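Local coordinates for Serpin48 (Tenebrio molitor, PDB 3OZQ), which acts as a highly specific serpin in insect innate immunity, inhibiting the serine protease SPE, probably by the trapping mechanism of its family, at residues A[177-182]-A[200-205]; A[204-209]-A[263-268]; A[220-225]-A[348-353]. All coordinates share one frame; numbering follows the deposited sequence.

Interaction 1 of 3, residues A[177-182]-A[200-205]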
loop_
_atom_site.group_PDB
_atom_site.type_symbol
_atom_site.label_atom_id
_atom_site.label_comp_id
_atom_site.label_asym_id
_atom_site.label_seq_id
_atom_site.Cartn_x
_atom_site.Cartn_y
_atom_site.Cartn_z
ATOM N N VAL A 177 -3.898 -17.075 -14.439
ATOM C CA VAL A 177 -4.998 -17.988 -14.709
ATOM C C VAL A 177 -6.255 -17.356 -14.153
ATOM O O VAL A 177 -6.515 -17.425 -12.951
ATOM C CB VAL A 177 -4.788 -19.347 -14.022
ATOM C CG1 VAL A 177 -5.869 -20.330 -14.447
ATOM C CG2 VAL A 177 -3.393 -19.894 -14.326
ATOM N N PRO A 178 -7.032 -16.712 -15.024
ATOM C CA PRO A 178 -8.253 -16.022 -14.610
ATOM C C PRO A 178 -9.339 -16.986 -14.125
ATOM O O PRO A 178 -9.294 -18.179 -14.432
ATOM C CB PRO A 178 -8.699 -15.308 -15.889
ATOM C CG PRO A 178 -8.070 -16.090 -17.006
ATOM C CD PRO A 178 -6.758 -16.555 -16.463
ATOM N N PHE A 179 -10.286 -16.465 -13.350
ATOM C CA PHE A 179 -11.463 -17.227 -12.941
ATOM C C PHE A 179 -12.513 -17.153 -14.044
ATOM O O PHE A 179 -12.735 -16.081 -14.623
ATOM C CB PHE A 179 -12.067 -16.649 -11.649
ATOM C CG PHE A 179 -11.121 -16.646 -10.487
ATOM C CD1 PHE A 179 -11.171 -17.654 -9.536
ATOM C CD2 PHE A 179 -10.168 -15.633 -10.348
ATOM C CE1 PHE A 179 -10.296 -17.661 -8.468
ATOM C CE2 PHE A 179 -9.285 -15.639 -9.287
ATOM C CZ PHE A 179 -9.349 -16.643 -8.339
ATOM N N PRO A 180 -13.161 -18.296 -14.341
ATOM C CA PRO A 180 -14.300 -18.370 -15.266
ATOM C C PRO A 180 -15.558 -17.785 -14.638
ATOM O O PRO A 180 -16.067 -18.333 -13.667
ATOM C CB PRO A 180 -14.473 -19.877 -15.494
ATOM C CG PRO A 180 -13.893 -20.520 -14.265
ATOM C CD PRO A 180 -12.762 -19.620 -13.828
ATOM N N PRO A 181 -16.059 -16.676 -15.191
ATOM C CA PRO A 181 -17.198 -15.927 -14.636
ATOM C C PRO A 181 -18.524 -16.693 -14.653
ATOM O O PRO A 181 -19.455 -16.350 -13.927
ATOM C CB PRO A 181 -17.289 -14.696 -15.544
ATOM C CG PRO A 181 -16.551 -15.071 -16.792
ATOM C CD PRO A 181 -15.473 -16.012 -16.367
ATOM N N PHE A 182 -18.611 -17.715 -15.486
ATOM C CA PHE A 182 -19.820 -18.530 -15.537
ATOM C C PHE A 182 -20.014 -19.214 -14.191
ATOM O O PHE A 182 -21.142 -19.384 -13.718
ATOM C CB PHE A 182 -19.739 -19.568 -16.661
ATOM C CG PHE A 182 -18.398 -19.624 -17.353
ATOM C CD1 PHE A 182 -17.711 -18.457 -17.692
ATOM C CD2 PHE A 182 -17.825 -20.845 -17.669
ATOM C CE1 PHE A 182 -16.483 -18.514 -18.323
ATOM C CE2 PHE A 182 -16.598 -20.909 -18.303
ATOM C CZ PHE A 182 -15.925 -19.740 -18.630
ATOM N N ASP A 200 -20.860 -12.741 -3.860
ATOM C CA ASP A 200 -20.335 -13.246 -5.117
ATOM C C ASP A 200 -18.978 -13.901 -4.893
ATOM O O ASP A 200 -18.068 -13.289 -4.327
ATOM C CB ASP A 200 -20.222 -12.088 -6.106
ATOM C CG ASP A 200 -21.561 -11.416 -6.360
ATOM O OD1 ASP A 200 -22.536 -12.150 -6.631
ATOM O OD2 ASP A 200 -21.651 -10.169 -6.263
ATOM N N THR A 201 -18.853 -15.149 -5.335
ATOM C CA THR A 201 -17.650 -15.923 -5.115
ATOM C C THR A 201 -17.211 -16.574 -6.426
ATOM O O THR A 201 -18.036 -17.077 -7.188
ATOM C CB THR A 201 -17.884 -16.972 -4.004
ATOM O OG1 THR A 201 -18.189 -16.295 -2.774
ATOM C CG2 THR A 201 -16.659 -17.850 -3.808
ATOM N N MET A 202 -15.908 -16.535 -6.689
ATOM C CA MET A 202 -15.328 -17.043 -7.924
ATOM C C MET A 202 -14.647 -18.379 -7.661
ATOM O O MET A 202 -14.144 -18.608 -6.566
ATOM C CB MET A 202 -14.288 -16.057 -8.475
ATOM C CG MET A 202 -14.680 -14.594 -8.413
ATOM S SD MET A 202 -13.376 -13.538 -9.109
ATOM C CE MET A 202 -12.062 -13.837 -7.931
ATOM N N TYR A 203 -14.602 -19.242 -8.673
ATOM C CA TYR A 203 -14.107 -20.601 -8.487
ATOM C C TYR A 203 -13.094 -21.023 -9.544
ATOM O O TYR A 203 -13.327 -20.873 -10.739
ATOM C CB TYR A 203 -15.286 -21.602 -8.428
ATOM C CG TYR A 203 -16.156 -21.413 -7.208
ATOM C CD1 TYR A 203 -15.946 -22.171 -6.060
ATOM C CD2 TYR A 203 -17.170 -20.462 -7.194
ATOM C CE1 TYR A 203 -16.724 -21.995 -4.938
ATOM C CE2 TYR A 203 -17.950 -20.276 -6.075
ATOM C CZ TYR A 203 -17.720 -21.044 -4.950
ATOM O OH TYR A 203 -18.481 -20.842 -3.828
ATOM N N LEU A 204 -11.969 -21.562 -9.089
ATOM C CA LEU A 204 -10.945 -22.093 -9.984
ATOM C C LEU A 204 -10.455 -23.431 -9.459
ATOM O O LEU A 204 -9.952 -23.512 -8.340
ATOM C CB LEU A 204 -9.765 -21.125 -10.086
ATOM C CG LEU A 204 -9.270 -20.695 -11.466
ATOM C CD1 LEU A 204 -7.994 -19.835 -11.334
ATOM C CD2 LEU A 204 -9.027 -21.893 -12.354
ATOM N N ASP A 205 -10.588 -24.474 -10.276
ATOM C CA ASP A 205 -10.273 -25.837 -9.849
ATOM C C ASP A 205 -9.022 -26.438 -10.481
ATOM O O ASP A 205 -8.587 -26.031 -11.560
ATOM C CB ASP A 205 -11.447 -26.775 -10.146
ATOM C CG ASP A 205 -12.724 -26.348 -9.464
ATOM O OD1 ASP A 205 -12.648 -25.801 -8.341
ATOM O OD2 ASP A 205 -13.802 -26.564 -10.060
#
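Phe179 and Leu204 have the nearest CA atoms across the contact, 5.7 Å apart, and no hydrogen bond joins the irregular segment 177-182 to strand 200-205. Side chains carry most of the contact, some of them against backbone carbonyls, and it turns on the ring of Phe179, which is held between two residues of the strand. On one face sits Met202: its CE methyl lies 3.7 Å from the centroid of the Phe179 ring, 17° off the normal, a CH-pi contact. The methionine chain bends at its last torsion (chi3 -65°), which puts CE over the ring while SD stays oblique to it in a Met-aromatic contact. On the opposite face Leu204 reaches CD1 over the rim, and its CB is 3.8 Å from CD1 of Phe179. The same Leu204 CD1 then meets Val177, lying 3.3 Å from the Val177 carbonyl O and also close to CG1. Past the ring, Pro180 sets CD 3.4 Å from the carbonyl O of Tyr203, whose side chain points away and hydrogen-bonds Ser187 through its OH. An alanine in place of Phe179 would probably open a gap between Met202 and Leu204, leaving the thioether end freer to turn. Trp175 meets the Phe179 ring edge-to-face, Glu323 bonds the Phe179 backbone, and Val266 packs on its side chain. The loop from strand 163-174 to strand 185-190 thus lies against serpin sheet C, where strand 196-205 runs between 185-190 and 260-278.

Interaction 2 of 3, residues A[204-209]-A[263-268]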
loop_
_atom_site.group_PDB
_atom_site.type_symbol
_atom_site.label_atom_id
_atom_site.label_comp_id
_atom_site.label_asym_id
_atom_site.label_seq_id
_atom_site.Cartn_x
_atom_site.Cartn_y
_atom_site.Cartn_z
ATOM N N LEU A 204 -11.969 -21.562 -9.089
ATOM C CA LEU A 204 -10.945 -22.093 -9.984
ATOM C C LEU A 204 -10.455 -23.431 -9.459
ATOM O O LEU A 204 -9.952 -23.512 -8.340
ATOM C CB LEU A 204 -9.765 -21.125 -10.086
ATOM C CG LEU A 204 -9.270 -20.695 -11.466
ATOM C CD1 LEU A 204 -7.994 -19.835 -11.334
ATOM C CD2 LEU A 204 -9.027 -21.893 -12.354
ATOM N N ASP A 205 -10.588 -24.474 -10.276
ATOM C CA ASP A 205 -10.273 -25.837 -9.849
ATOM C C ASP A 205 -9.022 -26.438 -10.481
ATOM O O ASP A 205 -8.587 -26.031 -11.560
ATOM C CB ASP A 205 -11.447 -26.775 -10.146
ATOM C CG ASP A 205 -12.724 -26.348 -9.464
ATOM O OD1 ASP A 205 -12.648 -25.801 -8.341
ATOM O OD2 ASP A 205 -13.802 -26.564 -10.060
ATOM N N GLU A 206 -8.466 -27.427 -9.793
ATOM C CA GLU A 206 -7.367 -28.228 -10.319
ATOM C C GLU A 206 -6.231 -27.399 -10.921
ATOM O O GLU A 206 -5.705 -27.743 -11.980
ATOM C CB GLU A 206 -7.895 -29.222 -11.360
ATOM C CG GLU A 206 -8.919 -30.208 -10.822
ATOM C CD GLU A 206 -9.959 -30.628 -11.871
ATOM O OE1 GLU A 206 -11.175 -30.533 -11.573
ATOM O OE2 GLU A 206 -9.565 -31.046 -12.986
ATOM N N GLN A 207 -5.852 -26.316 -10.245
ATOM C CA GLN A 207 -4.713 -25.512 -10.670
ATOM C C GLN A 207 -3.542 -25.762 -9.734
ATOM O O GLN A 207 -3.739 -26.084 -8.562
ATOM C CB GLN A 207 -5.062 -24.022 -10.651
ATOM C CG GLN A 207 -6.260 -23.632 -11.502
ATOM C CD GLN A 207 -5.965 -23.683 -12.988
ATOM O OE1 GLN A 207 -6.880 -23.740 -13.810
ATOM N NE2 GLN A 207 -4.686 -23.656 -13.341
ATOM N N TYR A 208 -2.325 -25.613 -10.248
ATOM C CA TYR A 208 -1.135 -25.706 -9.411
ATOM C C TYR A 208 -0.670 -24.309 -9.003
ATOM O O TYR A 208 -0.163 -23.541 -9.823
ATOM C CB TYR A 208 -0.008 -26.470 -10.111
ATOM C CG TYR A 208 -0.111 -27.975 -9.957
ATOM C CD1 TYR A 208 0.387 -28.614 -8.828
ATOM C CD2 TYR A 208 -0.722 -28.752 -10.931
ATOM C CE1 TYR A 208 0.291 -29.995 -8.675
ATOM C CE2 TYR A 208 -0.831 -30.136 -10.791
ATOM C CZ TYR A 208 -0.320 -30.751 -9.659
ATOM O OH TYR A 208 -0.416 -32.123 -9.512
ATOM N N PHE A 209 -0.851 -23.995 -7.727
ATOM C CA PHE A 209 -0.484 -22.688 -7.190
ATOM C C PHE A 209 0.408 -22.885 -5.989
ATOM O O PHE A 209 0.299 -23.889 -5.291
ATOM C CB PHE A 209 -1.738 -21.918 -6.752
ATOM C CG PHE A 209 -2.602 -21.462 -7.890
ATOM C CD1 PHE A 209 -3.986 -21.527 -7.797
ATOM C CD2 PHE A 209 -2.035 -20.948 -9.048
ATOM C CE1 PHE A 209 -4.791 -21.098 -8.845
ATOM C CE2 PHE A 209 -2.830 -20.516 -10.096
ATOM C CZ PHE A 209 -4.207 -20.589 -9.997
ATOM N N LEU A 263 -1.542 -28.968 -6.107
ATOM C CA LEU A 263 -2.809 -28.986 -6.811
ATOM C C LEU A 263 -3.907 -28.535 -5.861
ATOM O O LEU A 263 -4.057 -29.075 -4.769
ATOM C CB LEU A 263 -3.107 -30.399 -7.301
ATOM C CG LEU A 263 -4.366 -30.499 -8.144
ATOM C CD1 LEU A 263 -4.202 -29.662 -9.405
ATOM C CD2 LEU A 263 -4.647 -31.963 -8.480
ATOM N N VAL A 264 -4.685 -27.548 -6.271
ATOM C CA VAL A 264 -5.584 -26.909 -5.330
ATOM C C VAL A 264 -6.825 -26.410 -6.027
ATOM O O VAL A 264 -6.794 -26.102 -7.217
ATOM C CB VAL A 264 -4.857 -25.718 -4.605
ATOM C CG1 VAL A 264 -4.316 -24.726 -5.615
ATOM C CG2 VAL A 264 -5.774 -25.038 -3.605
ATOM N N ASN A 265 -7.927 -26.357 -5.287
ATOM C CA ASN A 265 -9.125 -25.674 -5.742
ATOM C C ASN A 265 -9.262 -24.395 -4.935
ATOM O O ASN A 265 -9.000 -24.386 -3.737
ATOM C CB ASN A 265 -10.372 -26.537 -5.541
ATOM C CG ASN A 265 -10.448 -27.705 -6.513
ATOM O OD1 ASN A 265 -9.828 -27.696 -7.575
ATOM N ND2 ASN A 265 -11.220 -28.715 -6.149
ATOM N N VAL A 266 -9.681 -23.317 -5.581
ATOM C CA VAL A 266 -9.775 -22.045 -4.889
ATOM C C VAL A 266 -11.158 -21.431 -4.981
ATOM O O VAL A 266 -11.753 -21.358 -6.055
ATOM C CB VAL A 266 -8.750 -21.025 -5.429
ATOM C CG1 VAL A 266 -7.367 -21.667 -5.541
ATOM C CG2 VAL A 266 -9.206 -20.507 -6.770
ATOM N N ALA A 267 -11.660 -20.977 -3.842
ATOM C CA ALA A 267 -12.906 -20.224 -3.804
ATOM C C ALA A 267 -12.606 -18.857 -3.223
ATOM O O ALA A 267 -12.358 -18.733 -2.022
ATOM C CB ALA A 267 -13.946 -20.933 -2.951
ATOM N N LEU A 268 -12.635 -17.841 -4.079
ATOM C CA LEU A 268 -12.265 -16.489 -3.675
ATOM C C LEU A 268 -13.395 -15.552 -3.993
ATOM O O LEU A 268 -13.762 -15.411 -5.150
ATOM C CB LEU A 268 -11.022 -16.031 -4.440
ATOM C CG LEU A 268 -10.489 -14.642 -4.068
ATOM C CD1 LEU A 268 -9.816 -14.720 -2.713
ATOM C CD2 LEU A 268 -9.524 -14.158 -5.136
#
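Leu263 is spread against Tyr208 and the corner at Glu206. Its CB lies over one face of the Tyr208 ring, toward the rim and 4.0 Å from the centroid, a CH-pi contact. CG of the leucine is anti to the backbone N (chi1 -176°), and chi2 of 63° then brings CD1 to 3.4 Å from Glu206 C. Val264 next door is gripped through its backbone: its O accepts Gln207 N and its N donates to Gln207 O at 2.9 Å. Glu206 and Gln207 both face Val264, which makes this a G1 beta bulge; at Glu206 the chain turns the corner from serpin sheet C into sheet B, and strand 260-278 pairs with it on both sides of the bulge. Asn265 caters to the extra residue, its OD1 accepting Glu206 N at 2.6 Å, nearly along the C=O axis. Beyond the bulge regular pairing returns at Val266, which exchanges two backbone bonds with Leu204. Val266 CG2, between its backbone N and carbonyl carbon, presses on Leu204 CB at 3.4 Å, tighter than usual van der Waals contact. The other methyl, CG1, meets the edge of the Phe209 ring, while Val264 CG1 approaches CD1 of that ring obliquely, at 3.9 Å.

Interaction 3 of 3, residues A[220-225]-A[348-353]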
loop_
_atom_site.group_PDB
_atom_site.type_symbol
_atom_site.label_atom_id
_atom_site.label_comp_id
_atom_site.label_asym_id
_atom_site.label_seq_id
_atom_site.Cartn_x
_atom_site.Cartn_y
_atom_site.Cartn_z
ATOM N N LYS A 220 -3.439 -21.365 6.396
ATOM C CA LYS A 220 -2.956 -21.777 5.091
ATOM C C LYS A 220 -2.659 -20.510 4.310
ATOM O O LYS A 220 -3.306 -19.490 4.524
ATOM C CB LYS A 220 -4.029 -22.569 4.350
ATOM C CG LYS A 220 -4.351 -23.943 4.912
ATOM C CD LYS A 220 -5.327 -24.649 3.974
ATOM C CE LYS A 220 -5.784 -26.014 4.506
ATOM N NZ LYS A 220 -7.122 -26.400 3.945
ATOM N N LEU A 221 -1.697 -20.591 3.396
ATOM C CA LEU A 221 -1.320 -19.464 2.560
ATOM C C LEU A 221 -1.345 -19.905 1.120
ATOM O O LEU A 221 -0.880 -20.993 0.787
ATOM C CB LEU A 221 0.093 -18.967 2.886
ATOM C CG LEU A 221 0.381 -18.505 4.309
ATOM C CD1 LEU A 221 0.877 -19.665 5.143
ATOM C CD2 LEU A 221 1.411 -17.391 4.276
ATOM N N LEU A 222 -1.895 -19.056 0.269
ATOM C CA LEU A 222 -2.000 -19.349 -1.145
ATOM C C LEU A 222 -1.531 -18.147 -1.926
ATOM O O LEU A 222 -1.976 -17.037 -1.676
ATOM C CB LEU A 222 -3.448 -19.627 -1.520
ATOM C CG LEU A 222 -3.700 -19.722 -3.023
ATOM C CD1 LEU A 222 -3.104 -20.991 -3.572
ATOM C CD2 LEU A 222 -5.191 -19.674 -3.320
ATOM N N GLU A 223 -0.655 -18.362 -2.892
ATOM C CA GLU A 223 -0.196 -17.249 -3.703
ATOM C C GLU A 223 -0.742 -17.356 -5.125
ATOM O O GLU A 223 -0.430 -18.286 -5.869
ATOM C CB GLU A 223 1.338 -17.163 -3.635
ATOM C CG GLU A 223 1.994 -16.422 -4.747
ATOM C CD GLU A 223 3.519 -16.456 -4.643
ATOM O OE1 GLU A 223 4.053 -16.719 -3.540
ATOM O OE2 GLU A 223 4.179 -16.206 -5.672
ATOM N N LEU A 224 -1.613 -16.419 -5.470
ATOM C CA LEU A 224 -2.253 -16.371 -6.777
ATOM C C LEU A 224 -1.431 -15.479 -7.687
ATOM O O LEU A 224 -1.215 -14.303 -7.377
ATOM C CB LEU A 224 -3.677 -15.825 -6.658
ATOM C CG LEU A 224 -4.737 -16.682 -5.957
ATOM C CD1 LEU A 224 -6.004 -15.872 -5.739
ATOM C CD2 LEU A 224 -5.042 -17.935 -6.756
ATOM N N PRO A 225 -0.970 -16.041 -8.810
ATOM C CA PRO A 225 -0.012 -15.397 -9.708
ATOM C C PRO A 225 -0.679 -14.436 -10.671
ATOM O O PRO A 225 -1.743 -14.729 -11.230
ATOM C CB PRO A 225 0.610 -16.581 -10.477
ATOM C CG PRO A 225 0.065 -17.850 -9.794
ATOM C CD PRO A 225 -1.244 -17.429 -9.214
ATOM N N LYS A 348 -5.957 -30.078 -2.851
ATOM C CA LYS A 348 -5.998 -29.240 -1.661
ATOM C C LYS A 348 -7.159 -28.253 -1.802
ATOM O O LYS A 348 -7.474 -27.803 -2.908
ATOM C CB LYS A 348 -4.687 -28.466 -1.496
ATOM C CG LYS A 348 -3.483 -29.296 -1.062
ATOM C CD LYS A 348 -3.683 -29.884 0.326
ATOM C CE LYS A 348 -2.349 -30.233 0.982
ATOM N NZ LYS A 348 -1.492 -31.082 0.110
ATOM N N GLN A 349 -7.794 -27.926 -0.681
ATOM C CA GLN A 349 -8.889 -26.961 -0.668
ATOM C C GLN A 349 -8.453 -25.595 -0.108
ATOM O O GLN A 349 -7.908 -25.500 0.996
ATOM C CB GLN A 349 -10.053 -27.498 0.165
ATOM C CG GLN A 349 -10.571 -28.869 -0.287
ATOM C CD GLN A 349 -11.954 -28.775 -0.883
ATOM O OE1 GLN A 349 -12.951 -28.693 -0.158
ATOM N NE2 GLN A 349 -12.028 -28.762 -2.212
ATOM N N PHE A 350 -8.696 -24.540 -0.871
ATOM C CA PHE A 350 -8.452 -23.187 -0.371
ATOM C C PHE A 350 -9.720 -22.371 -0.565
ATOM O O PHE A 350 -9.890 -21.675 -1.565
ATOM C CB PHE A 350 -7.264 -22.538 -1.069
ATOM C CG PHE A 350 -6.726 -21.317 -0.353
ATOM C CD1 PHE A 350 -5.807 -21.443 0.688
ATOM C CD2 PHE A 350 -7.130 -20.053 -0.724
ATOM C CE1 PHE A 350 -5.307 -20.305 1.356
ATOM C CE2 PHE A 350 -6.628 -18.901 -0.067
ATOM C CZ PHE A 350 -5.724 -19.037 0.974
ATOM N N ILE A 351 -10.617 -22.495 0.405
ATOM C CA ILE A 351 -11.921 -21.856 0.347
ATOM C C ILE A 351 -11.912 -20.645 1.252
ATOM O O ILE A 351 -11.899 -20.761 2.483
ATOM C CB ILE A 351 -13.054 -22.856 0.740
ATOM C CG1 ILE A 351 -13.021 -24.064 -0.200
ATOM C CG2 ILE A 351 -14.435 -22.174 0.741
ATOM C CD1 ILE A 351 -13.693 -25.309 0.370
ATOM N N VAL A 352 -11.884 -19.473 0.624
ATOM C CA VAL A 352 -11.793 -18.217 1.347
ATOM C C VAL A 352 -13.197 -17.734 1.698
ATOM O O VAL A 352 -13.814 -16.979 0.949
ATOM C CB VAL A 352 -11.030 -17.159 0.521
ATOM C CG1 VAL A 352 -10.757 -15.922 1.366
ATOM C CG2 VAL A 352 -9.717 -17.745 -0.035
ATOM N N ASP A 353 -13.692 -18.170 2.853
ATOM C CA ASP A 353 -15.109 -18.032 3.188
ATOM C C ASP A 353 -15.268 -17.528 4.603
ATOM O O ASP A 353 -16.303 -17.723 5.238
ATOM C CB ASP A 353 -15.843 -19.368 3.005
ATOM C CG ASP A 353 -15.543 -20.365 4.118
ATOM O OD1 ASP A 353 -14.534 -20.194 4.835
ATOM O OD2 ASP A 353 -16.319 -21.339 4.270
#
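Leu222 and Phe350 make the tight half of this contact. Leu222 CB sits over the centre of the Phe350 ring, 3.4 Å from the centroid and 10° off the normal, a near-vertical CH-pi contact. The leucine's CD2 reaches on toward the rim and comes 3.3 Å from CD2 of Phe350. A chi1 of -164° puts CG of Phe350 anti to its backbone N, on the side of strand 220-225; the two short strand segments cross at 85°. The ring edge near CE1 meets the backbone of Lys220, its carbonyl O lying near the ring plane at 3.8 Å from CE1. Ile234, Leu236 and Val264 also touch Phe350, which is buried where strands 219-225 and 231-237 of serpin sheet B pack on strands 348-351 and 260-278 of sheet C.

The other half is looser. Lys220 stretches its extended chain to the exposed Gln349 and donates from NZ to the backbone O, 3.2 Å away and in the carbonyl plane. Gln349's own side chain takes little part. CH-pi and apolar packing thus join the two strands inside, while at the margin a partly exposed lysine bonds a main-chain acceptor, a link that does not depend on the identity of the Gln349 side chain.

The three contacts sit on the same side of the chain's centre. Interactions 1 and 2 have centres about 10 Å apart, share Leu204 and Asp205, and meet where strand 196-205 pairs with 260-278. The centre of interaction 3 is about 7 Å from that of interaction 2 and about 13 Å from that of interaction 1. Along the chain, interaction 1 closes before interaction 3 opens, whereas the segments of 2 and 3 alternate: strand 207-214 leads into 219-225, and 260-278 pairs with 348-351. Backbone bonds, probably including Asn265 N to Lys348 O, carry interaction 2 into 3. Strand 348-351 follows the unmodelled 337-345, in the region of the serpin reactive-centre loop, so interaction 3 and the pairing with 260-278 probably fix that loop's C-terminal end.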